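PDB 6K10: aldehyde dehydrogenase from Staphylococcus aureus, which oxidises the carotenoid aldehyde 4,4'-diaponeurosporen-4-al to 4,4'-diaponeurosporenoic acid in the biosynthesis of staphyloxanthin, probably with NAD+ as the electron acceptor. Local coordinates for residues R33-L37 and I133-G139; Q126-P131 and Y422-S427; N140-P146 and Y169-G175; D189-G195 and V212-M218. The protein carries 1 engineered substitution. All coordinates share one frame. Numbering follows the deposited sequence.

Contacts 3 and 4 are two parallel strand pairs of one mixed sheet. Their centres are about 14 Å apart, with strand 104-118 between them. Helix 126-138 serves contacts 1 and 2, whose centres are about 11 Å apart, and leads into contact 3. It packs on both strand pairs: Val128 CG1 is 3.7 Å from Ile144 CG2, and Pro131 CG is 3.5 Å from Phe192 CE1. The predicted active-site residue Glu217 belongs to contact 4. Glu217 OE2 lies 3.3 Å from Tyr422 CD1 of contact 2. Thr194 (contact 4) and Leu127 (contact 2) have side chains about 6 and 7 Å from that of engineered Ser251, the other predicted active-site position. Contacts 1 and 3 lie away from both.

Contact 1: R33-L37 and I133-G139; sequences RKEQL and IGAIAAG
Leu37 and Ile136 form the apolar centre. Leu37 (mt) brings CD2 to 3.7 Å from Ile136 CG2 and 4.2 Å from Ile133 CG2. Gln36 CB adds a contact of 4.1 Å to Ile136 CG2. The two helical segments run nearly antiparallel, at 151°, with axes 9.0 Å apart. Arg33 faces Ala137, CA to CA 5.8 Å. Helix 133-138 ends in a Schellman motif: Gly139 has positive phi (96°), and one of the two bonds back runs from Gly139 N to Ile136 O at 2.9 Å. Arg33 (chi1 m, chi2 t) reaches this C-terminus. Its NH1 donates to Ala137 O at 3.0 Å, while NE lies 3.3 Å from Gly139 CA. A CB on Gly139 would clash with the guanidinium. Thr27 O accepts from Arg33 NE, and Gly139 O bonds to Thr27 OG1. The contact fastens helix 30-46 to the end of helix 126-138. The buried guanidinium is satisfied by backbone carbonyl oxygens, Ala137 O at the helix end and Thr27 O, with no carboxylate among these partners.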
# COMPACT_ATOMS: atom_id res chain seq x y z
N ARG A 33 -20.17 -4.23 -12.91
CA ARG A 33 -19.13 -3.21 -12.96
C ARG A 33 -18.93 -2.70 -14.38
O ARG A 33 -18.78 -1.49 -14.60
CB ARG A 33 -17.83 -3.77 -12.40
CG ARG A 33 -17.94 -4.29 -10.98
CD ARG A 33 -16.58 -4.75 -10.46
NE ARG A 33 -16.70 -5.85 -9.51
CZ ARG A 33 -15.67 -6.56 -9.06
NH1 ARG A 33 -14.43 -6.27 -9.46
NH2 ARG A 33 -15.86 -7.54 -8.20
N LYS A 34 -18.92 -3.61 -15.37
CA LYS A 34 -18.78 -3.19 -16.76
C LYS A 34 -19.91 -2.25 -17.18
O LYS A 34 -19.68 -1.28 -17.90
CB LYS A 34 -18.74 -4.41 -17.68
CG LYS A 34 -17.36 -4.99 -17.88
CD LYS A 34 -17.30 -5.88 -19.12
N GLU A 35 -21.14 -2.53 -16.73
CA GLU A 35 -22.26 -1.70 -17.13
C GLU A 35 -22.16 -0.30 -16.52
O GLU A 35 -22.50 0.69 -17.17
CB GLU A 35 -23.58 -2.37 -16.73
CG GLU A 35 -24.81 -1.56 -17.08
CD GLU A 35 -25.17 -1.64 -18.56
OE1 GLU A 35 -26.07 -0.88 -18.99
OE2 GLU A 35 -24.56 -2.46 -19.28
N GLN A 36 -21.69 -0.21 -15.27
CA GLN A 36 -21.51 1.10 -14.65
C GLN A 36 -20.46 1.91 -15.38
O GLN A 36 -20.59 3.13 -15.53
CB GLN A 36 -21.13 0.94 -13.18
CG GLN A 36 -22.08 0.06 -12.37
CD GLN A 36 -23.54 0.42 -12.59
OE1 GLN A 36 -23.93 1.58 -12.52
NE2 GLN A 36 -24.35 -0.60 -12.85
N LEU A 37 -19.40 1.25 -15.86
CA LEU A 37 -18.38 1.96 -16.63
C LEU A 37 -18.94 2.47 -17.94
O LEU A 37 -18.63 3.60 -18.36
CB LEU A 37 -17.18 1.04 -16.86
CG LEU A 37 -16.37 0.72 -15.60
CD1 LEU A 37 -15.44 -0.46 -15.85
CD2 LEU A 37 -15.58 1.93 -15.15
N ILE A 133 -12.87 5.42 -11.54
CA ILE A 133 -12.78 4.29 -12.45
C ILE A 133 -12.20 3.08 -11.73
O ILE A 133 -12.72 1.97 -11.82
CB ILE A 133 -11.94 4.66 -13.69
CG1 ILE A 133 -12.63 5.75 -14.51
CG2 ILE A 133 -11.72 3.43 -14.55
CD1 ILE A 133 -11.70 6.45 -15.46
N GLY A 134 -11.10 3.29 -11.00
CA GLY A 134 -10.51 2.20 -10.24
C GLY A 134 -11.46 1.65 -9.20
O GLY A 134 -11.61 0.43 -9.05
N ALA A 135 -12.13 2.54 -8.46
CA ALA A 135 -13.07 2.10 -7.44
C ALA A 135 -14.22 1.31 -8.05
O ALA A 135 -14.62 0.27 -7.53
CB ALA A 135 -13.60 3.31 -6.66
N ILE A 136 -14.76 1.80 -9.17
CA ILE A 136 -15.84 1.08 -9.86
C ILE A 136 -15.36 -0.28 -10.32
O ILE A 136 -15.97 -1.31 -10.03
CB ILE A 136 -16.38 1.91 -11.04
CG1 ILE A 136 -17.18 3.12 -10.54
CG2 ILE A 136 -17.23 1.04 -11.95
CD1 ILE A 136 -17.58 4.06 -11.66
N ALA A 137 -14.24 -0.30 -11.06
CA ALA A 137 -13.74 -1.55 -11.64
C ALA A 137 -13.38 -2.56 -10.57
O ALA A 137 -13.50 -3.77 -10.79
CB ALA A 137 -12.54 -1.26 -12.53
N ALA A 138 -12.94 -2.10 -9.40
CA ALA A 138 -12.60 -3.01 -8.31
C ALA A 138 -13.81 -3.51 -7.55
O ALA A 138 -13.67 -4.40 -6.70
CB ALA A 138 -11.62 -2.33 -7.35
N GLY A 139 -15.00 -2.96 -7.81
CA GLY A 139 -16.21 -3.47 -7.21
C GLY A 139 -16.68 -2.77 -5.96
O GLY A 139 -17.38 -3.38 -5.14

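Contact 2: Q126-P131 and Y422-S427; sequences QLVFEP and YHGKYS
The kinked start of helix 126-138, which packs on the Rossmann-like sheet, meets the turn leading into helix 425-430 beside the predicted active site. Residues 126-131 are helical, with the kink at Pro131, whose N cannot donate to the turn before. Tyr422 is extended (-158/-162), His423 and Gly424 have positive phi, and the chain then passes into helix 425-430. Gln126 lies close to the His423 ring, and its OE1 is bonded to Thr74. Leu127 (mt) puts CD2 3.2 Å from Tyr422 OH. Glu130 (chi1 t, chi2 p) points toward the turn, with CA 7.0 Å from His423 CA. Its CG lies at the edge of the Tyr422 ring, 3.5 Å from CE2. Its OE2 bonds to Ser77 of helix 63-89. Pro131 CD is 4.1 Å from Tyr422 CE2, and its CA is 6.0 Å from Ser427 CA. Tyr422 (chi1 p) also abuts the predicted active-site residue Glu217. Ser427 OG (chi1 m) accepts from His423 N at 2.8 Å and donates to Glu130 OE1 at 2.7 Å.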
# COMPACT_ATOMS: atom_id res chain seq x y z
N GLN A 126 -10.64 15.30 -13.60
CA GLN A 126 -9.80 14.11 -13.72
C GLN A 126 -9.48 13.50 -12.36
O GLN A 126 -9.47 12.27 -12.22
CB GLN A 126 -8.51 14.45 -14.48
CG GLN A 126 -7.32 13.57 -14.15
CD GLN A 126 -7.39 12.19 -14.79
OE1 GLN A 126 -8.32 11.89 -15.54
NE2 GLN A 126 -6.40 11.36 -14.50
N LEU A 127 -9.22 14.33 -11.36
CA LEU A 127 -8.87 13.80 -10.05
C LEU A 127 -10.07 13.27 -9.28
O LEU A 127 -9.88 12.67 -8.22
CB LEU A 127 -8.13 14.86 -9.24
CG LEU A 127 -6.80 15.28 -9.90
CD1 LEU A 127 -6.24 16.54 -9.26
CD2 LEU A 127 -5.80 14.14 -9.83
N VAL A 128 -11.28 13.48 -9.77
CA VAL A 128 -12.43 12.72 -9.29
C VAL A 128 -12.57 11.39 -10.02
O VAL A 128 -12.73 10.34 -9.39
CB VAL A 128 -13.73 13.56 -9.43
CG1 VAL A 128 -14.96 12.66 -9.37
CG2 VAL A 128 -13.81 14.62 -8.34
N PHE A 129 -12.46 11.40 -11.35
CA PHE A 129 -12.94 10.26 -12.11
C PHE A 129 -11.88 9.19 -12.38
O PHE A 129 -12.24 8.01 -12.50
CB PHE A 129 -13.57 10.74 -13.42
CG PHE A 129 -14.93 11.37 -13.22
CD1 PHE A 129 -16.05 10.57 -13.15
CD2 PHE A 129 -15.08 12.74 -13.08
CE1 PHE A 129 -17.30 11.12 -12.94
CE2 PHE A 129 -16.33 13.29 -12.87
CZ PHE A 129 -17.45 12.48 -12.81
N GLU A 130 -10.59 9.55 -12.45
CA GLU A 130 -9.59 8.49 -12.55
C GLU A 130 -9.56 7.60 -11.31
O GLU A 130 -9.55 6.37 -11.45
CB GLU A 130 -8.21 9.08 -12.88
CG GLU A 130 -7.12 8.02 -12.95
CD GLU A 130 -7.49 6.85 -13.87
OE1 GLU A 130 -7.19 5.69 -13.51
OE2 GLU A 130 -8.07 7.09 -14.95
N PRO A 131 -9.57 8.14 -10.08
CA PRO A 131 -9.79 7.23 -8.93
C PRO A 131 -11.10 6.49 -9.01
O PRO A 131 -11.15 5.29 -8.70
CB PRO A 131 -9.73 8.17 -7.71
CG PRO A 131 -9.08 9.39 -8.18
CD PRO A 131 -9.38 9.53 -9.64
N TYR A 422 -1.66 5.25 -8.51
CA TYR A 422 -2.80 4.89 -9.37
C TYR A 422 -2.45 5.20 -10.82
O TYR A 422 -1.27 5.37 -11.16
CB TYR A 422 -4.09 5.58 -8.90
CG TYR A 422 -4.19 7.08 -9.13
CD1 TYR A 422 -3.29 7.96 -8.54
CD2 TYR A 422 -5.22 7.62 -9.90
CE1 TYR A 422 -3.40 9.33 -8.72
CE2 TYR A 422 -5.33 8.99 -10.09
CZ TYR A 422 -4.42 9.84 -9.50
OH TYR A 422 -4.53 11.20 -9.70
N HIS A 423 -3.49 5.28 -11.66
CA HIS A 423 -3.47 5.24 -13.12
C HIS A 423 -3.50 3.82 -13.66
O HIS A 423 -2.80 2.93 -13.16
CB HIS A 423 -2.26 5.97 -13.73
CG HIS A 423 -2.34 7.46 -13.63
ND1 HIS A 423 -1.40 8.29 -14.21
CD2 HIS A 423 -3.23 8.26 -13.00
CE1 HIS A 423 -1.73 9.55 -13.96
NE2 HIS A 423 -2.83 9.56 -13.23
N GLY A 424 -4.33 3.61 -14.68
CA GLY A 424 -4.40 2.30 -15.32
C GLY A 424 -4.82 1.22 -14.35
O GLY A 424 -5.74 1.40 -13.55
N LYS A 425 -4.12 0.08 -14.41
CA LYS A 425 -4.42 -1.02 -13.50
C LYS A 425 -4.10 -0.66 -12.05
O LYS A 425 -4.70 -1.24 -11.13
CB LYS A 425 -3.66 -2.27 -13.93
CG LYS A 425 -4.00 -3.51 -13.11
CD LYS A 425 -3.34 -4.77 -13.63
CE LYS A 425 -3.76 -5.98 -12.80
NZ LYS A 425 -3.19 -5.95 -11.42
N TYR A 426 -3.18 0.28 -11.82
CA TYR A 426 -2.86 0.67 -10.45
C TYR A 426 -4.05 1.34 -9.77
O TYR A 426 -4.19 1.25 -8.54
CB TYR A 426 -1.63 1.59 -10.43
CG TYR A 426 -0.40 0.93 -10.99
CD1 TYR A 426 0.38 0.09 -10.20
CD2 TYR A 426 -0.01 1.14 -12.31
CE1 TYR A 426 1.51 -0.53 -10.71
CE2 TYR A 426 1.12 0.53 -12.82
CZ TYR A 426 1.87 -0.30 -12.02
OH TYR A 426 3.00 -0.91 -12.54
N SER A 427 -4.91 2.02 -10.54
CA SER A 427 -6.15 2.53 -9.98
C SER A 427 -7.02 1.39 -9.48
O SER A 427 -7.60 1.47 -8.39
CB SER A 427 -6.89 3.36 -11.03
OG SER A 427 -6.18 4.55 -11.34

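Contact 3: N140-P146 and Y169-G175; sequences NTAIIKP and YIEVIEG
Strands 141-145 and 170-172 run parallel, at 11°, with axes 4.6 Å apart. Ala142 pairs with Ile170, Ile143 with Glu171 and Ile144 with Val172, CA to CA 4.6-4.9 Å. Ala142 N donates to Tyr169 O (2.9 Å), and Glu171 N to Ala142 O (3.2 Å). Ile144 N donates to Glu171 O, and Ile173 N to Ile144 O, both at 2.7 Å. On its other edge strand 141-145 bonds to strand 104-118. The pair belongs to a beta-alpha-beta unit with helix 151-164 as the crossover, in the Rossmann-like sheet of this family. Ile144 (mt) packs CD1 on Ile170 CG2 at 3.7 Å, on the face covered by helices 126-138 and 151-164. On the opposite face Ile143 CG2 meets Ile173 CG1 at 3.7 Å. Glu171 OE2 accepts from Val172 N (2.7 Å) and salt-bridges Lys158. Asn140 OD1 accepts from Gly113 N, and Thr141 OG1 bonds to Thr114 OG1. Water 1 donates to Asn140 O (2.8 Å) and accepts from Tyr169 OH (2.9 Å). Water 2 donates to Pro146 O (2.9 Å) and accepts from Gly175 N (3.0 Å). Lys145 NZ donates to Pro146 O (2.9 Å) and weakly to Gly175 O (3.1 Å). Ile173 O has no hydrogen-bond partner.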
# COMPACT_ATOMS: atom_id res chain seq x y z
N ASN A 140 -16.32 -1.51 -5.78
CA ASN A 140 -16.67 -0.76 -4.58
C ASN A 140 -17.89 0.12 -4.82
O ASN A 140 -18.31 0.35 -5.96
CB ASN A 140 -15.49 0.10 -4.13
CG ASN A 140 -14.24 -0.72 -3.84
OD1 ASN A 140 -14.03 -1.19 -2.73
ND2 ASN A 140 -13.41 -0.91 -4.87
N THR A 141 -18.48 0.59 -3.73
CA THR A 141 -19.32 1.78 -3.75
C THR A 141 -18.45 2.97 -3.37
O THR A 141 -17.36 2.81 -2.81
CB THR A 141 -20.51 1.65 -2.80
OG1 THR A 141 -20.05 1.67 -1.44
CG2 THR A 141 -21.26 0.36 -3.05
N ALA A 142 -18.93 4.17 -3.67
CA ALA A 142 -18.06 5.33 -3.54
C ALA A 142 -18.84 6.57 -3.13
O ALA A 142 -19.99 6.76 -3.52
CB ALA A 142 -17.30 5.61 -4.84
N ILE A 143 -18.18 7.41 -2.34
CA ILE A 143 -18.64 8.75 -2.01
C ILE A 143 -17.54 9.72 -2.44
O ILE A 143 -16.37 9.52 -2.11
CB ILE A 143 -18.95 8.89 -0.51
CG1 ILE A 143 -20.19 8.06 -0.15
CG2 ILE A 143 -19.17 10.35 -0.14
CD1 ILE A 143 -20.50 8.05 1.32
N ILE A 144 -17.93 10.75 -3.18
CA ILE A 144 -16.99 11.69 -3.78
C ILE A 144 -17.15 13.04 -3.10
O ILE A 144 -18.28 13.52 -2.93
CB ILE A 144 -17.20 11.81 -5.30
CG1 ILE A 144 -17.06 10.45 -5.97
CG2 ILE A 144 -16.22 12.81 -5.90
CD1 ILE A 144 -17.68 10.40 -7.36
N LYS A 145 -16.04 13.66 -2.74
CA LYS A 145 -16.02 15.02 -2.21
C LYS A 145 -15.15 15.87 -3.13
O LYS A 145 -13.91 15.86 -3.00
CB LYS A 145 -15.52 15.06 -0.77
CG LYS A 145 -15.77 16.37 -0.04
CD LYS A 145 -14.64 17.35 -0.27
CE LYS A 145 -15.12 18.78 -0.17
NZ LYS A 145 -14.10 19.72 -0.71
N PRO A 146 -15.74 16.61 -4.07
CA PRO A 146 -14.95 17.44 -4.97
C PRO A 146 -14.64 18.80 -4.36
O PRO A 146 -15.23 19.21 -3.35
CB PRO A 146 -15.87 17.58 -6.19
CG PRO A 146 -17.24 17.56 -5.59
CD PRO A 146 -17.17 16.64 -4.39
N TYR A 169 -24.91 3.95 -4.55
CA TYR A 169 -23.79 3.34 -5.26
C TYR A 169 -22.64 4.33 -5.42
O TYR A 169 -21.51 4.07 -4.99
CB TYR A 169 -24.24 2.81 -6.62
CG TYR A 169 -23.10 2.26 -7.46
CD1 TYR A 169 -22.23 1.31 -6.95
CD2 TYR A 169 -22.89 2.70 -8.76
CE1 TYR A 169 -21.18 0.81 -7.70
CE2 TYR A 169 -21.85 2.21 -9.53
CZ TYR A 169 -21.00 1.27 -8.99
OH TYR A 169 -19.96 0.78 -9.76
N ILE A 170 -22.91 5.48 -6.03
CA ILE A 170 -21.96 6.58 -6.13
C ILE A 170 -22.69 7.87 -5.79
O ILE A 170 -23.76 8.14 -6.35
CB ILE A 170 -21.32 6.68 -7.53
CG1 ILE A 170 -20.60 5.38 -7.90
CG2 ILE A 170 -20.35 7.85 -7.59
CD1 ILE A 170 -20.18 5.31 -9.35
N GLU A 171 -22.13 8.65 -4.87
CA GLU A 171 -22.73 9.90 -4.43
C GLU A 171 -21.67 10.98 -4.37
O GLU A 171 -20.50 10.70 -4.10
CB GLU A 171 -23.41 9.73 -3.06
CG GLU A 171 -23.98 11.01 -2.43
CD GLU A 171 -25.08 11.66 -3.25
OE1 GLU A 171 -26.25 11.61 -2.81
OE2 GLU A 171 -24.78 12.24 -4.32
N VAL A 172 -22.08 12.22 -4.63
CA VAL A 172 -21.21 13.38 -4.59
C VAL A 172 -21.65 14.28 -3.45
O VAL A 172 -22.83 14.63 -3.34
CB VAL A 172 -21.22 14.14 -5.92
CG1 VAL A 172 -20.42 15.43 -5.80
CG2 VAL A 172 -20.67 13.27 -7.03
N ILE A 173 -20.70 14.67 -2.60
CA ILE A 173 -20.95 15.53 -1.45
C ILE A 173 -20.25 16.86 -1.70
O ILE A 173 -19.02 16.93 -1.70
CB ILE A 173 -20.47 14.90 -0.14
CG1 ILE A 173 -21.09 13.52 0.06
CG2 ILE A 173 -20.77 15.82 1.03
CD1 ILE A 173 -22.56 13.57 0.38
N GLU A 174 -21.03 17.92 -1.88
CA GLU A 174 -20.48 19.26 -2.04
C GLU A 174 -20.23 19.91 -0.69
O GLU A 174 -20.98 19.69 0.27
CB GLU A 174 -21.42 20.14 -2.87
CG GLU A 174 -21.41 19.85 -4.35
CD GLU A 174 -22.62 20.44 -5.05
OE1 GLU A 174 -23.62 20.74 -4.36
OE2 GLU A 174 -22.58 20.60 -6.29
N GLY A 175 -19.18 20.71 -0.62
CA GLY A 175 -18.88 21.43 0.61
C GLY A 175 -17.40 21.74 0.70
O GLY A 175 -16.63 21.53 -0.23
O HOH W 1 -18.26 -1.05 -8.36
O HOH W 2 -17.77 20.51 -3.31

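Contact 4: D189-G195 and V212-M218; sequences DYVFFTG and VPVTLEM
The Tyr190 ring (chi1 t) lies with one face over Pro213 O and Val214 CA. Its OH hydrogen-bonds Thr215 OG1 at 2.7 Å. Strands 190-194 and 214-217 are the two parallel strands of a beta-alpha-beta unit, joined through helix 197-209. Their axes are 4.7 Å and 4° apart. Val191 pairs with Val214, Phe192 with Thr215, Phe193 with Leu216 and Thr194 with Glu217, CA to CA 4.5-5.0 Å. Val191 N donates to Pro213 O (3.1 Å), Thr215 N to Val191 O (2.9 Å), Phe193 N to Thr215 O (2.9 Å), Glu217 N to Phe193 O (2.8 Å) and Gly195 N to Glu217 O (3.0 Å). Val191, Phe193, Val214 and Leu216 share the face covered by helix 197-209. Phe192, Thr194, Thr215 and Glu217 share the other. Pro213 also packs on Met419 of the second subunit. Strand 214-217 delivers Glu217, a predicted active-site residue. Its chi1 and chi2 are both m, and its CB lies 3.5 Å from Thr194 OG1.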
# COMPACT_ATOMS: atom_id res chain seq x y z
N ASP A 189 -14.00 2.04 4.04
CA ASP A 189 -13.10 0.91 3.83
C ASP A 189 -11.83 1.32 3.09
O ASP A 189 -10.86 0.54 3.09
CB ASP A 189 -13.82 -0.21 3.08
CG ASP A 189 -15.05 -0.69 3.81
OD1 ASP A 189 -14.90 -1.29 4.90
OD2 ASP A 189 -16.18 -0.48 3.31
N TYR A 190 -11.80 2.50 2.48
CA TYR A 190 -10.61 3.04 1.86
C TYR A 190 -10.81 4.54 1.66
O TYR A 190 -11.93 5.00 1.42
CB TYR A 190 -10.30 2.36 0.51
CG TYR A 190 -8.85 2.44 0.11
CD1 TYR A 190 -8.36 3.56 -0.54
CD2 TYR A 190 -7.97 1.41 0.40
CE1 TYR A 190 -7.02 3.64 -0.91
CE2 TYR A 190 -6.64 1.48 0.04
CZ TYR A 190 -6.17 2.60 -0.61
OH TYR A 190 -4.84 2.66 -0.96
N VAL A 191 -9.71 5.29 1.77
CA VAL A 191 -9.74 6.73 1.54
C VAL A 191 -8.68 7.08 0.50
O VAL A 191 -7.51 6.73 0.66
CB VAL A 191 -9.49 7.52 2.84
CG1 VAL A 191 -9.36 9.00 2.54
CG2 VAL A 191 -10.63 7.29 3.82
N PHE A 192 -9.10 7.77 -0.56
CA PHE A 192 -8.21 8.23 -1.62
C PHE A 192 -8.23 9.75 -1.62
O PHE A 192 -9.29 10.35 -1.77
CB PHE A 192 -8.64 7.67 -2.99
CG PHE A 192 -7.67 7.95 -4.10
CD1 PHE A 192 -7.53 9.23 -4.63
CD2 PHE A 192 -6.88 6.94 -4.63
CE1 PHE A 192 -6.64 9.49 -5.65
CE2 PHE A 192 -5.99 7.20 -5.65
CZ PHE A 192 -5.86 8.48 -6.16
N PHE A 193 -7.06 10.36 -1.45
CA PHE A 193 -6.95 11.81 -1.29
C PHE A 193 -5.87 12.38 -2.20
O PHE A 193 -4.74 11.87 -2.22
CB PHE A 193 -6.65 12.18 0.16
CG PHE A 193 -6.23 13.61 0.34
CD1 PHE A 193 -7.17 14.61 0.49
CD2 PHE A 193 -4.89 13.97 0.35
CE1 PHE A 193 -6.79 15.92 0.64
CE2 PHE A 193 -4.50 15.28 0.49
CZ PHE A 193 -5.46 16.26 0.64
N THR A 194 -6.21 13.43 -2.94
CA THR A 194 -5.26 14.26 -3.66
C THR A 194 -5.43 15.69 -3.19
O THR A 194 -6.55 16.21 -3.19
CB THR A 194 -5.46 14.19 -5.18
OG1 THR A 194 -5.36 12.83 -5.62
CG2 THR A 194 -4.42 15.03 -5.92
N GLY A 195 -4.33 16.32 -2.77
CA GLY A 195 -4.40 17.70 -2.34
C GLY A 195 -3.15 18.14 -1.61
O GLY A 195 -2.05 17.61 -1.85
N VAL A 212 -8.17 2.78 8.86
CA VAL A 212 -8.61 2.88 7.46
C VAL A 212 -7.36 3.03 6.58
O VAL A 212 -6.56 3.94 6.82
CB VAL A 212 -9.56 4.06 7.26
CG1 VAL A 212 -9.84 4.25 5.78
CG2 VAL A 212 -10.86 3.82 8.01
N PRO A 213 -7.18 2.17 5.58
CA PRO A 213 -6.05 2.36 4.66
C PRO A 213 -6.30 3.52 3.72
O PRO A 213 -7.44 3.86 3.40
CB PRO A 213 -6.00 1.03 3.90
CG PRO A 213 -7.42 0.57 3.89
CD PRO A 213 -8.00 1.01 5.21
N VAL A 214 -5.21 4.15 3.28
CA VAL A 214 -5.32 5.36 2.47
C VAL A 214 -4.34 5.32 1.31
O VAL A 214 -3.33 4.60 1.31
CB VAL A 214 -5.05 6.65 3.27
CG1 VAL A 214 -5.90 6.70 4.53
CG2 VAL A 214 -3.57 6.77 3.58
N THR A 215 -4.65 6.13 0.30
CA THR A 215 -3.69 6.60 -0.69
C THR A 215 -3.69 8.12 -0.63
O THR A 215 -4.75 8.75 -0.67
CB THR A 215 -4.05 6.11 -2.09
OG1 THR A 215 -3.72 4.72 -2.21
CG2 THR A 215 -3.28 6.90 -3.14
N LEU A 216 -2.50 8.70 -0.50
CA LEU A 216 -2.34 10.15 -0.40
C LEU A 216 -1.46 10.64 -1.55
O LEU A 216 -0.32 10.20 -1.68
CB LEU A 216 -1.73 10.54 0.94
CG LEU A 216 -2.37 9.99 2.22
CD1 LEU A 216 -1.52 10.37 3.42
CD2 LEU A 216 -3.81 10.48 2.39
N GLU A 217 -2.01 11.53 -2.36
CA GLU A 217 -1.27 12.21 -3.43
C GLU A 217 -1.09 13.66 -2.99
O GLU A 217 -2.05 14.44 -3.03
CB GLU A 217 -2.04 12.13 -4.76
CG GLU A 217 -2.24 10.72 -5.30
CD GLU A 217 -1.06 10.21 -6.10
OE1 GLU A 217 -0.15 11.01 -6.42
OE2 GLU A 217 -1.03 9.00 -6.43
N MET A 218 0.11 14.01 -2.56
CA MET A 218 0.29 15.34 -2.00
C MET A 218 1.28 16.17 -2.82
O MET A 218 1.22 16.14 -4.06
CB MET A 218 0.69 15.24 -0.53
CG MET A 218 -0.45 14.64 0.32
SD MET A 218 -0.12 14.23 2.04
CE MET A 218 1.21 13.05 1.90